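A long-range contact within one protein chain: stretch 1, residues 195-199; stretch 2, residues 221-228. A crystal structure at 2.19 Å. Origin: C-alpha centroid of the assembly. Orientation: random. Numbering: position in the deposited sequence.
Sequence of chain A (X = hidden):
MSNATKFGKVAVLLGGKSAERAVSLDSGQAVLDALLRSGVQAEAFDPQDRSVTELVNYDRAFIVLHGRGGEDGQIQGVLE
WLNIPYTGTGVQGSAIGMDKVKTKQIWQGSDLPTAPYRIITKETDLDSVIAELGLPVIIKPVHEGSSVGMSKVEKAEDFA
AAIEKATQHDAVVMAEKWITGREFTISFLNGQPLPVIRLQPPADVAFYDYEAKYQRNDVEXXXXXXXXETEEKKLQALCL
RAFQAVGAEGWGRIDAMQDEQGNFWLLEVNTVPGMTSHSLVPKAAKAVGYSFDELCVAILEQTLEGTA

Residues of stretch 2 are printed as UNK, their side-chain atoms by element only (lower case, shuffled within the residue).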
ATOM      1  N   PRO A 195     -18.480 -19.247   6.601  1.00 49.47           N
ATOM      2  CA  PRO A 195     -18.990 -20.154   5.552  1.00 50.44           C
ATOM      3  C   PRO A 195     -18.941 -19.538   4.181  1.00 45.22           C
ATOM      4  O   PRO A 195     -19.229 -18.346   4.044  1.00 47.65           O
ATOM      5  CB  PRO A 195     -20.451 -20.357   5.957  1.00 50.37           C
ATOM      6  CG  PRO A 195     -20.441 -20.220   7.423  1.00 51.93           C
ATOM      7  CD  PRO A 195     -19.435 -19.147   7.718  1.00 52.29           C
ATOM      8  N   VAL A 196     -18.582 -20.332   3.187  1.00 41.73           N
ATOM      9  CA  VAL A 196     -18.345 -19.777   1.845  1.00 41.19           C
ATOM     10  C   VAL A 196     -19.668 -19.532   1.122  1.00 42.12           C
ATOM     11  O   VAL A 196     -20.679 -20.110   1.476  1.00 44.58           O
ATOM     12  CB  VAL A 196     -17.234 -20.506   1.000  1.00 42.87           C
ATOM     13  CG1 VAL A 196     -16.485 -21.584   1.747  1.00 44.39           C
ATOM     14  CG2 VAL A 196     -17.703 -20.981  -0.343  1.00 42.20           C
ATOM     15  N   ILE A 197     -19.657 -18.630   0.144  1.00 41.24           N
ATOM     16  CA  ILE A 197     -20.835 -18.304  -0.604  1.00 40.64           C
ATOM     17  C   ILE A 197     -20.516 -18.346  -2.082  1.00 42.69           C
ATOM     18  O   ILE A 197     -19.619 -17.632  -2.493  1.00 46.71           O
ATOM     19  CB  ILE A 197     -21.331 -16.906  -0.250  1.00 41.38           C
ATOM     20  CG1 ILE A 197     -21.798 -16.892   1.201  1.00 43.24           C
ATOM     21  CG2 ILE A 197     -22.480 -16.492  -1.201  1.00 43.15           C
ATOM     22  CD1 ILE A 197     -22.298 -15.531   1.675  1.00 43.98           C
ATOM     23  N   ARG A 198     -21.254 -19.131  -2.877  1.00 41.00           N
ATOM     24  CA  ARG A 198     -21.153 -19.065  -4.344  1.00 41.45           C
ATOM     25  C   ARG A 198     -21.789 -17.776  -4.879  1.00 45.37           C
ATOM     26  O   ARG A 198     -22.830 -17.353  -4.402  1.00 43.41           O
ATOM     27  CB  ARG A 198     -21.866 -20.258  -5.015  1.00 44.15           C
ATOM     28  CG  ARG A 198     -21.476 -20.498  -6.487  1.00 47.89           C
ATOM     29  CD  ARG A 198     -22.505 -21.300  -7.282  1.00 55.19           C
ATOM     30  NE  ARG A 198     -23.140 -22.256  -6.393  1.00 55.90           N
ATOM     31  CZ  ARG A 198     -24.437 -22.445  -6.206  1.00 53.15           C
ATOM     32  NH1 ARG A 198     -25.340 -21.816  -6.931  1.00 54.70           N
ATOM     33  NH2 ARG A 198     -24.821 -23.334  -5.284  1.00 56.84           N
ATOM     34  N   LEU A 199     -21.183 -17.191  -5.904  1.00 53.29           N
ATOM     35  CA  LEU A 199     -21.650 -15.939  -6.502  1.00 59.25           C
ATOM     36  C   LEU A 199     -22.373 -16.111  -7.829  1.00 67.41           C
ATOM     37  O   LEU A 199     -22.351 -17.176  -8.422  1.00 69.82           O
ATOM     38  CB  LEU A 199     -20.454 -15.030  -6.730  1.00 56.66           C
ATOM     39  CG  LEU A 199     -19.677 -14.589  -5.496  1.00 55.05           C
ATOM     40  CD1 LEU A 199     -18.476 -13.798  -5.953  1.00 58.59           C
ATOM     41  CD2 LEU A 199     -20.544 -13.712  -4.625  1.00 52.61           C
ATOM     42  N   UNK A 221     -29.557 -16.478  -3.905  1.00 95.48           N
ATOM     43  CA  UNK A 221     -28.818 -16.942  -2.732  1.00 88.84           C
ATOM     44  C   UNK A 221     -27.672 -17.873  -3.154  1.00 90.86           C
ATOM     45  O   UNK A 221     -27.595 -18.230  -4.349  1.00100.15           O
ATOM     46  c   UNK A 221     -30.156 -15.148   1.111  1.00 92.52           C
ATOM     47  c   UNK A 221     -30.231 -15.737  -0.140  1.00 92.89           C
ATOM     48  c   UNK A 221     -29.713 -17.017  -0.370  1.00 95.80           C
ATOM     49  o   UNK A 221     -29.500 -15.252   3.402  1.00 93.58           O
ATOM     50  c   UNK A 221     -29.016 -17.105   1.964  1.00 99.60           C
ATOM     51  c   UNK A 221     -29.094 -17.688   0.699  1.00102.64           C
ATOM     52  c   UNK A 221     -29.775 -17.631  -1.747  1.00 89.55           C
ATOM     53  c   UNK A 221     -29.555 -15.838   2.161  1.00 96.97           C
ATOM     54  N   UNK A 222     -26.789 -18.242  -2.204  1.00 73.63           N
ATOM     55  CA  UNK A 222     -25.656 -19.175  -2.499  1.00 73.49           C
ATOM     56  C   UNK A 222     -25.031 -20.059  -1.402  1.00 69.03           C
ATOM     57  O   UNK A 222     -23.882 -20.471  -1.519  1.00 53.77           O
ATOM     58  N   UNK A 223     -25.772 -20.321  -0.326  1.00 69.07           N
ATOM     59  CA  UNK A 223     -25.431 -21.372   0.642  1.00 68.60           C
ATOM     60  C   UNK A 223     -26.621 -22.349   0.596  1.00 64.14           C
ATOM     61  O   UNK A 223     -27.761 -21.889   0.570  1.00 59.22           O
ATOM     62  c   UNK A 223     -25.245 -20.838   2.086  1.00 67.78           C
ATOM     63  c   UNK A 223     -24.236 -19.685   2.116  1.00 66.94           C
ATOM     64  c   UNK A 223     -24.368 -18.815   3.339  1.00 68.98           C
ATOM     65  c   UNK A 223     -24.787 -21.955   3.019  1.00 63.88           C
ATOM     66  N   UNK A 224     -26.397 -23.662   0.546  1.00 63.94           N
ATOM     67  CA  UNK A 224     -25.078 -24.292   0.389  1.00 65.34           C
ATOM     68  C   UNK A 224     -24.351 -23.877  -0.895  1.00 54.48           C
ATOM     69  O   UNK A 224     -24.986 -23.627  -1.904  1.00 58.23           O
ATOM     70  c   UNK A 224     -26.820 -25.853  -0.148  1.00 74.21           C
ATOM     71  c   UNK A 224     -25.411 -25.792   0.353  1.00 72.85           C
ATOM     72  c   UNK A 224     -27.503 -24.626   0.381  1.00 69.01           C
ATOM     73  N   UNK A 225     -23.026 -23.784  -0.829  1.00 51.37           N
ATOM     74  CA  UNK A 225     -22.248 -23.223  -1.924  1.00 53.98           C
ATOM     75  C   UNK A 225     -21.947 -24.189  -3.052  1.00 50.59           C
ATOM     76  O   UNK A 225     -21.646 -23.746  -4.153  1.00 51.39           O
ATOM     77  c   UNK A 225     -20.939 -22.625  -1.405  1.00 60.09           C
ATOM     78  s   UNK A 225     -19.858 -23.828  -0.639  1.00 58.39           S
ATOM     79  N   UNK A 226     -22.025 -25.485  -2.794  1.00 48.03           N
ATOM     80  CA  UNK A 226     -21.839 -26.482  -3.848  1.00 52.27           C
ATOM     81  C   UNK A 226     -20.458 -27.109  -3.858  1.00 50.61           C
ATOM     82  O   UNK A 226     -19.967 -27.489  -4.913  1.00 53.63           O
ATOM     83  N   UNK A 227     -19.876 -27.236  -2.668  1.00 48.88           N
ATOM     84  CA  UNK A 227     -18.532 -27.718  -2.421  1.00 49.63           C
ATOM     85  C   UNK A 227     -18.667 -28.727  -1.294  1.00 52.11           C
ATOM     86  O   UNK A 227     -19.475 -28.541  -0.353  1.00 50.02           O
ATOM     87  c   UNK A 227     -17.662 -26.558  -1.912  1.00 47.91           C
ATOM     88  c   UNK A 227     -16.689 -24.276  -2.345  1.00 51.94           C
ATOM     89  c   UNK A 227     -16.716 -25.736  -2.790  1.00 51.47           C
ATOM     90  c   UNK A 227     -16.961 -25.807  -4.288  1.00 57.12           C
ATOM     91  N   UNK A 228     -17.882 -29.790  -1.347  1.00 51.50           N
ATOM     92  CA  UNK A 228     -17.962 -30.778  -0.275  1.00 54.78           C
ATOM     93  C   UNK A 228     -17.381 -30.126   0.964  1.00 55.00           C
ATOM     94  O   UNK A 228     -16.624 -29.182   0.855  1.00 57.28           O
ATOM     95  c   UNK A 228     -17.225 -32.074  -0.638  1.00 57.21           C
ATOM     96  o   UNK A 228     -15.929 -31.829  -1.144  1.00 60.38           O
TER

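Position 221 has eight side-chain atoms, seven carbons and one oxygen. One carbon leads to a six-membered ring, and the oxygen sits on the ring. CB points away from stretch 1, and the side chain makes no contact with it. The residue is Tyr221.

Position 222 has no side-chain atoms, so it is Gly222. Its backbone O accepts a hydrogen bond from Arg198 N at 3.2 Å. An ideal CB here would lie 2.4 Å from Arg198 O, a clash, and 3.3 Å from Ile197 CG2, which is tight. The close backbone approach therefore leaves no room for a side chain.

Position 223 has four carbons. The side chain forks at the first, and one arm is two carbons long. CB points sideways, but the end of the chain comes nearer to stretch 1. At 223 the inner carbon of the longer arm lies 3.6 Å from Val196 O and 3.8 Å from Ile197 CG1, the latter an apolar contact. This is isoleucine, Ile223, and that carbon is CG1.

Position 224 has three carbons that close a ring onto the backbone N. CB points away from stretch 1. It is Pro224, and the peptide bond before it is cis. Pro224 O lies 3.4 Å from Arg198 NH2.

Position 225 has one carbon and one sulfur. The sulfur of 225 lies 3.6 Å from Val196 CG2. This is Cys225. The residue is buried, and its backbone O receives the Arg198 side chain.

Position 226 has no side-chain atoms and is Gly226. Phi is positive, at 100°. At these backbone angles a CB would be jammed against the carbonyl O of Cys225, which by itself calls for glycine.

Position 227 has four carbons, forked at the second. CB points toward stretch 1, and a terminal carbon of 227 lies 4.0 Å from Val196 CG2. It is Leu227.

Position 228 has one carbon and one oxygen, out of reach of stretch 1. It is Ser228. It is an N-cap, and its side chain caps a backbone N just past the stretch.

The contact centres on Arg198. Its backbone N binds Gly222 O, and its side chain reaches Cys225 O. Arg198 NE donates a hydrogen bond to Cys225 O at 3.1 Å, and Arg198 NH2 adds a weak one to Cys225 O at 3.4 Å. The oxygen lies at the guanidinium edge, near its plane, where the N-H groups point. Apolar contacts from Val196 and Ile197 complete the packing. Together the two stretches bury 393 Å².

Stretch 2, residues 221-228: YGIPCGLS
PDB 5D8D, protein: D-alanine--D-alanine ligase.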